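Local coordinates for dicer Related Helicase (Caenorhabditis elegans, PDB 6M6S), which probably hydrolyses ATP as an RLR-family RNA helicase acting in RNA interference, and is represented by its C-terminal domain, which binds double-stranded RNA, at residues I9-C14 with V98-Y103; C17-C22 with I67-C72. One frame throughout, in Å; residues are numbered along the deposited sequence.

From the N terminus, the chain runs through strand 11-14, turns at the first pair of zinc cysteines and returns along strand 20-23, its antiparallel neighbour. Interaction 2 then closes a loop of 44 residues, bringing 67-72, the end of strand 61-69 and the second cysteine pair, up to 17-22. Interaction 1 closes the wider loop of 83 residues by laying 98-103 beside 9-14, and interaction 2 is nested within it. Strand 11-14 thus sits between 20-23 and 95-99 in one sheet, joined to 20-23 through Leu12, Phe21 and Cys22. The shared zinc ion, held by Cys14 together with Cys17, Cys69 and Cys72, ties this sheet to the one containing strand 61-69.

Interaction 1: I9-C14 with V98-Y103; sequences IYKLMC and VQESDY. With ZN (zinc ion), chain F.
The amide of Gln99 is used at both ends: NE2 donates to Ile9 O at 2.8 Å, while OE1 accepts from the backbone N of Asp102 at 2.9 Å and, weakly, from that of Ser101. The bond to Ile9 is bent, with an N-H...O angle of 145°, and its donor is tilted from the carbonyl plane. A bend at chi2 (-59°) sets CD, the carbon of this amide. Lower down the same side chain, Gln99 CG lies over one face of the Tyr10 ring, 4.0 Å from its centroid, in a CH-pi contact. Gln99 CB approaches Tyr10 CE2 at 3.6 Å, and the amide plane stands almost perpendicular to the ring. Lys11 and Val98 form an antiparallel hydrogen-bonded pair, each N donating to the other's O. On the side of the sheet that carries these two side chains, Met13 CG, in the conformer described, packs against Val98 CG2 at 3.7 Å. One water lies between Tyr10 OH, to which its bond is long and weak, and Asp102 OD2, to which it donates; Asp102 also pairs with Lys8. With three backbone groups bonded to one amide, Gln99 fastens the turn after strand 95-99 to the residues entering strand 11-14.

Interaction 2: C17-C22 with I67-C72; sequences CSKEFC and IKCFHC. With ZN (zinc ion), chain F.
Lys19 reaches across to the turn that carries the second cysteine pair. Its CB points toward 67-72, and CG stands anti to the backbone N (chi1 -179°). The next atom, Lys19 CD, meets His71 CB at 3.5 Å and lies near the sulfur of Cys69. Lys19 CE then touches Phe70 CB at 4.0 Å. The aliphatic part of the lysine thereby covers one side of the turn.

Beside it, Cys17 SG binds the zinc ion at 2.2 Å; Cys69 SG and Cys72 SG also bind it, each at 2.3 Å. The first torsion of Cys17 (chi1 71°) sets SG between the backbone N and the carbonyl carbon, which brings it to the zinc and beside His71 ND1. The imidazole of His71 presents its edge to this sulfur, and ND1 donates a weak hydrogen bond to Cys17 SG at 3.6 Å. The backbone N of Lys19 makes another weak bond to the same atom. Cys69 SG receives a straight bond from Cys72 N, 3.5 Å long at 172°, and a weak one from His71 N. Such N-H groups would probably offset part of the negative charge on the thiolates. Away from the metal, Phe21 CZ abuts Cys69 CB at 4.0 Å, near the plane of the ring, while Cys69 SG makes an oblique sulfur-aromatic contact. Phe21 also packs on Leu45 and Val76 of the sheet containing strand 61-69.

Cys14 supplies the fourth sulfur. Two CxxC pairs on separate turns, with backbone N-H groups directed at their sulfurs, form the Cys4 zinc site characteristic of the C-terminal domain of RIG-I-like receptors.

Interaction 1: I9-C14 with V98-Y103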
loop_
_atom_site.group_PDB
_atom_site.type_symbol
_atom_site.label_atom_id
_atom_site.label_comp_id
_atom_site.label_asym_id
_atom_site.label_seq_id
_atom_site.Cartn_x
_atom_site.Cartn_y
_atom_site.Cartn_z
ATOM N N ILE B 9 5.272 19.045 -1.513
ATOM C CA ILE B 9 6.476 18.255 -1.587
ATOM C C ILE B 9 6.450 17.204 -0.484
ATOM O O ILE B 9 6.021 17.469 0.662
ATOM C CB ILE B 9 7.693 19.143 -1.454
ATOM C CG1 ILE B 9 7.704 20.089 -2.660
ATOM C CG2 ILE B 9 8.972 18.297 -1.346
ATOM C CD1 ILE B 9 8.849 21.046 -2.698
ATOM N N TYR B 10 6.844 15.978 -0.837
ATOM C CA TYR B 10 6.908 14.906 0.109
ATOM C C TYR B 10 8.314 14.462 0.331
ATOM O O TYR B 10 9.141 14.501 -0.589
ATOM C CB TYR B 10 6.087 13.674 -0.399
ATOM C CG TYR B 10 4.599 13.901 -0.290
ATOM C CD1 TYR B 10 3.939 14.746 -1.169
ATOM C CD2 TYR B 10 3.869 13.260 0.675
ATOM C CE1 TYR B 10 2.574 14.977 -1.089
ATOM C CE2 TYR B 10 2.496 13.496 0.776
ATOM C CZ TYR B 10 1.867 14.315 -0.127
ATOM O OH TYR B 10 0.522 14.535 -0.050
ATOM N N LYS B 11 8.595 13.997 1.548
ATOM C CA LYS B 11 9.846 13.316 1.813
ATOM C C LYS B 11 9.680 11.831 1.548
ATOM O O LYS B 11 8.652 11.238 1.934
ATOM C CB LYS B 11 10.195 13.504 3.276
ATOM C CG LYS B 11 10.700 14.898 3.554
ATOM C CD LYS B 11 11.100 15.032 5.010
ATOM C CE LYS B 11 11.106 16.513 5.409
ATOM N NZ LYS B 11 11.251 16.629 6.890
ATOM N N LEU B 12 10.637 11.184 0.893
ATOM C CA LEU B 12 10.593 9.728 0.711
ATOM C C LEU B 12 11.515 9.090 1.731
ATOM O O LEU B 12 12.752 9.361 1.711
ATOM C CB LEU B 12 11.094 9.341 -0.687
ATOM C CG LEU B 12 10.029 9.452 -1.797
ATOM C CD1 LEU B 12 9.366 10.807 -1.893
ATOM C CD2 LEU B 12 10.611 9.014 -3.172
ATOM N N MET B 13 10.984 8.234 2.615
ATOM C CA MET B 13 11.760 7.699 3.744
ATOM C C MET B 13 11.758 6.196 3.707
ATOM O O MET B 13 10.815 5.610 3.188
ATOM C CB MET B 13 11.115 8.038 5.087
ATOM C CG MET B 13 10.309 9.295 5.110
ATOM S SD MET B 13 11.456 10.641 5.192
ATOM C CE MET B 13 12.062 10.569 6.868
ATOM N N CYS B 14 12.770 5.609 4.339
ATOM C CA CYS B 14 12.834 4.159 4.568
ATOM C C CYS B 14 11.681 3.765 5.492
ATOM O O CYS B 14 11.559 4.292 6.612
ATOM C CB CYS B 14 14.168 3.800 5.201
ATOM S SG CYS B 14 14.312 2.009 5.468
ATOM N N VAL B 98 6.205 11.168 3.371
ATOM C CA VAL B 98 5.790 12.020 4.498
ATOM C C VAL B 98 5.571 13.444 3.998
ATOM O O VAL B 98 6.467 14.000 3.323
ATOM C CB VAL B 98 6.871 12.022 5.571
ATOM C CG1 VAL B 98 6.576 13.131 6.615
ATOM C CG2 VAL B 98 7.053 10.607 6.162
ATOM N N GLN B 99 4.436 14.047 4.346
ATOM C CA GLN B 99 4.220 15.475 4.096
ATOM C C GLN B 99 4.476 16.177 5.412
ATOM O O GLN B 99 3.658 16.162 6.314
ATOM C CB GLN B 99 2.791 15.754 3.615
ATOM C CG GLN B 99 2.743 16.900 2.586
ATOM C CD GLN B 99 3.311 18.216 3.144
ATOM O OE1 GLN B 99 2.899 18.662 4.213
ATOM N NE2 GLN B 99 4.268 18.819 2.433
ATOM N N GLU B 100 5.636 16.827 5.534
ATOM C CA GLU B 100 6.032 17.496 6.780
ATOM C C GLU B 100 5.055 18.536 7.328
ATOM O O GLU B 100 4.816 18.609 8.534
ATOM C CB GLU B 100 7.421 18.154 6.584
ATOM C CG GLU B 100 7.458 19.216 5.476
ATOM C CD GLU B 100 7.919 18.679 4.109
ATOM O OE1 GLU B 100 8.867 19.289 3.538
ATOM O OE2 GLU B 100 7.329 17.677 3.597
ATOM N N SER B 101 4.485 19.357 6.453
ATOM C CA SER B 101 3.624 20.422 6.938
ATOM C C SER B 101 2.293 19.930 7.482
ATOM O O SER B 101 1.754 20.481 8.470
ATOM C CB SER B 101 3.395 21.438 5.831
ATOM O OG SER B 101 4.610 22.157 5.633
ATOM N N ASP B 102 1.753 18.915 6.813
ATOM C CA ASP B 102 0.495 18.281 7.194
ATOM C C ASP B 102 0.629 17.251 8.321
ATOM O O ASP B 102 -0.399 16.735 8.797
ATOM C CB ASP B 102 -0.129 17.574 5.983
ATOM C CG ASP B 102 -0.420 18.525 4.836
ATOM O OD1 ASP B 102 -0.517 19.755 5.077
ATOM O OD2 ASP B 102 -0.543 18.041 3.684
ATOM N N TYR B 103 1.853 16.931 8.722
ATOM C CA TYR B 103 2.058 15.856 9.692
ATOM C C TYR B 103 1.359 14.578 9.208
ATOM O O TYR B 103 0.618 13.961 9.970
ATOM C CB TYR B 103 1.543 16.249 11.055
ATOM C CG TYR B 103 2.320 17.434 11.580
ATOM C CD1 TYR B 103 3.590 17.249 12.106
ATOM C CD2 TYR B 103 1.827 18.721 11.487
ATOM C CE1 TYR B 103 4.343 18.320 12.577
ATOM C CE2 TYR B 103 2.580 19.813 11.951
ATOM C CZ TYR B 103 3.835 19.594 12.499
ATOM O OH TYR B 103 4.598 20.653 12.972
HETATM ZN ZN ZN F . 16.409 2.074 6.662
HETATM O O HOH W 1 -0.662 15.334 2.974
#

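Interaction 2: C17-C22 with I67-C72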
loop_
_atom_site.group_PDB
_atom_site.type_symbol
_atom_site.label_atom_id
_atom_site.label_comp_id
_atom_site.label_asym_id
_atom_site.label_seq_id
_atom_site.Cartn_x
_atom_site.Cartn_y
_atom_site.Cartn_z
ATOM N N CYS B 17 13.380 2.188 8.914
ATOM C CA CYS B 17 14.077 3.001 9.911
ATOM C C CYS B 17 13.796 4.526 9.854
ATOM O O CYS B 17 14.369 5.249 10.657
ATOM C CB CYS B 17 15.596 2.796 9.841
ATOM S SG CYS B 17 16.356 3.535 8.344
ATOM N N SER B 18 12.946 4.986 8.925
ATOM C CA SER B 18 12.618 6.427 8.760
ATOM C C SER B 18 13.722 7.332 8.262
ATOM O O SER B 18 13.600 8.536 8.371
ATOM C CB SER B 18 12.051 7.051 10.055
ATOM O OG SER B 18 10.933 6.289 10.450
ATOM N N LYS B 19 14.800 6.779 7.731
ATOM C CA LYS B 19 15.847 7.657 7.203
ATOM C C LYS B 19 15.380 8.240 5.866
ATOM O O LYS B 19 14.793 7.522 5.040
ATOM C CB LYS B 19 17.112 6.844 7.013
ATOM C CG LYS B 19 18.290 7.633 6.487
ATOM C CD LYS B 19 19.373 6.684 6.080
ATOM C CE LYS B 19 20.563 7.450 5.612
ATOM N NZ LYS B 19 20.820 8.545 6.582
ATOM N N GLU B 20 15.631 9.534 5.643
ATOM C CA GLU B 20 15.142 10.181 4.420
ATOM C C GLU B 20 16.051 9.899 3.230
ATOM O O GLU B 20 17.263 10.017 3.361
ATOM C CB GLU B 20 14.988 11.699 4.642
ATOM C CG GLU B 20 14.591 12.439 3.340
ATOM C CD GLU B 20 14.426 13.958 3.513
ATOM O OE1 GLU B 20 14.388 14.450 4.673
ATOM O OE2 GLU B 20 14.328 14.640 2.462
ATOM N N PHE B 21 15.512 9.511 2.079
ATOM C CA PHE B 21 16.398 9.349 0.907
ATOM C C PHE B 21 16.426 10.592 0.025
ATOM O O PHE B 21 17.496 11.054 -0.419
ATOM C CB PHE B 21 15.839 8.195 0.089
ATOM C CG PHE B 21 15.956 6.845 0.770
ATOM C CD1 PHE B 21 17.161 6.405 1.254
ATOM C CD2 PHE B 21 14.843 6.045 0.960
ATOM C CE1 PHE B 21 17.250 5.184 1.867
ATOM C CE2 PHE B 21 14.954 4.822 1.551
ATOM C CZ PHE B 21 16.144 4.405 2.037
ATOM N N CYS B 22 15.255 11.154 -0.258
ATOM C CA CYS B 22 15.156 12.310 -1.144
ATOM C C CYS B 22 13.748 12.923 -1.119
ATOM O O CYS B 22 12.844 12.361 -0.500
ATOM C CB CYS B 22 15.500 11.932 -2.623
ATOM S SG CYS B 22 14.244 10.783 -3.387
ATOM N N ILE B 67 20.160 -1.946 -4.224
ATOM C CA ILE B 67 20.439 -0.794 -3.341
ATOM C C ILE B 67 19.826 -1.024 -1.967
ATOM O O ILE B 67 18.691 -1.587 -1.860
ATOM C CB ILE B 67 19.948 0.530 -3.900
ATOM C CG1 ILE B 67 18.478 0.447 -4.396
ATOM C CG2 ILE B 67 20.956 1.001 -5.031
ATOM C CD1 ILE B 67 17.921 1.858 -4.783
ATOM N N LYS B 68 20.584 -0.682 -0.909
ATOM C CA LYS B 68 20.103 -0.915 0.469
ATOM C C LYS B 68 20.122 0.382 1.208
ATOM O O LYS B 68 20.945 1.242 0.929
ATOM C CB LYS B 68 21.078 -1.861 1.244
ATOM C CG LYS B 68 21.592 -3.048 0.457
ATOM C CD LYS B 68 20.478 -4.014 0.150
ATOM C CE LYS B 68 21.020 -5.266 -0.599
ATOM N NZ LYS B 68 19.981 -6.390 -0.853
ATOM N N CYS B 69 19.210 0.538 2.175
ATOM C CA CYS B 69 19.184 1.708 3.037
ATOM C C CYS B 69 20.554 1.843 3.686
ATOM O O CYS B 69 21.066 0.875 4.235
ATOM C CB CYS B 69 18.085 1.561 4.115
ATOM S SG CYS B 69 18.124 2.893 5.321
ATOM N N PHE B 70 21.179 3.022 3.604
ATOM C CA PHE B 70 22.499 3.228 4.239
ATOM C C PHE B 70 22.471 2.929 5.735
ATOM O O PHE B 70 23.446 2.390 6.285
ATOM C CB PHE B 70 23.036 4.667 4.030
ATOM C CG PHE B 70 24.478 4.864 4.504
ATOM C CD1 PHE B 70 25.554 4.481 3.700
ATOM C CD2 PHE B 70 24.748 5.439 5.745
ATOM C CE1 PHE B 70 26.873 4.652 4.125
ATOM C CE2 PHE B 70 26.083 5.624 6.187
ATOM C CZ PHE B 70 27.138 5.219 5.373
ATOM N N HIS B 71 21.361 3.245 6.384
ATOM C CA HIS B 71 21.272 3.154 7.825
ATOM C C HIS B 71 20.976 1.746 8.334
ATOM O O HIS B 71 21.683 1.229 9.220
ATOM C CB HIS B 71 20.164 4.088 8.356
ATOM C CG HIS B 71 20.184 4.220 9.845
ATOM N ND1 HIS B 71 19.149 3.794 10.651
ATOM C CD2 HIS B 71 21.142 4.694 10.680
ATOM C CE1 HIS B 71 19.462 4.009 11.918
ATOM N NE2 HIS B 71 20.662 4.559 11.960
ATOM N N CYS B 72 19.915 1.152 7.803
ATOM C CA CYS B 72 19.418 -0.120 8.316
ATOM C C CYS B 72 19.685 -1.303 7.377
ATOM O O CYS B 72 19.533 -2.470 7.791
ATOM C CB CYS B 72 17.935 -0.052 8.675
ATOM S SG CYS B 72 16.812 -0.104 7.278
HETATM ZN ZN ZN F . 16.409 2.074 6.662
#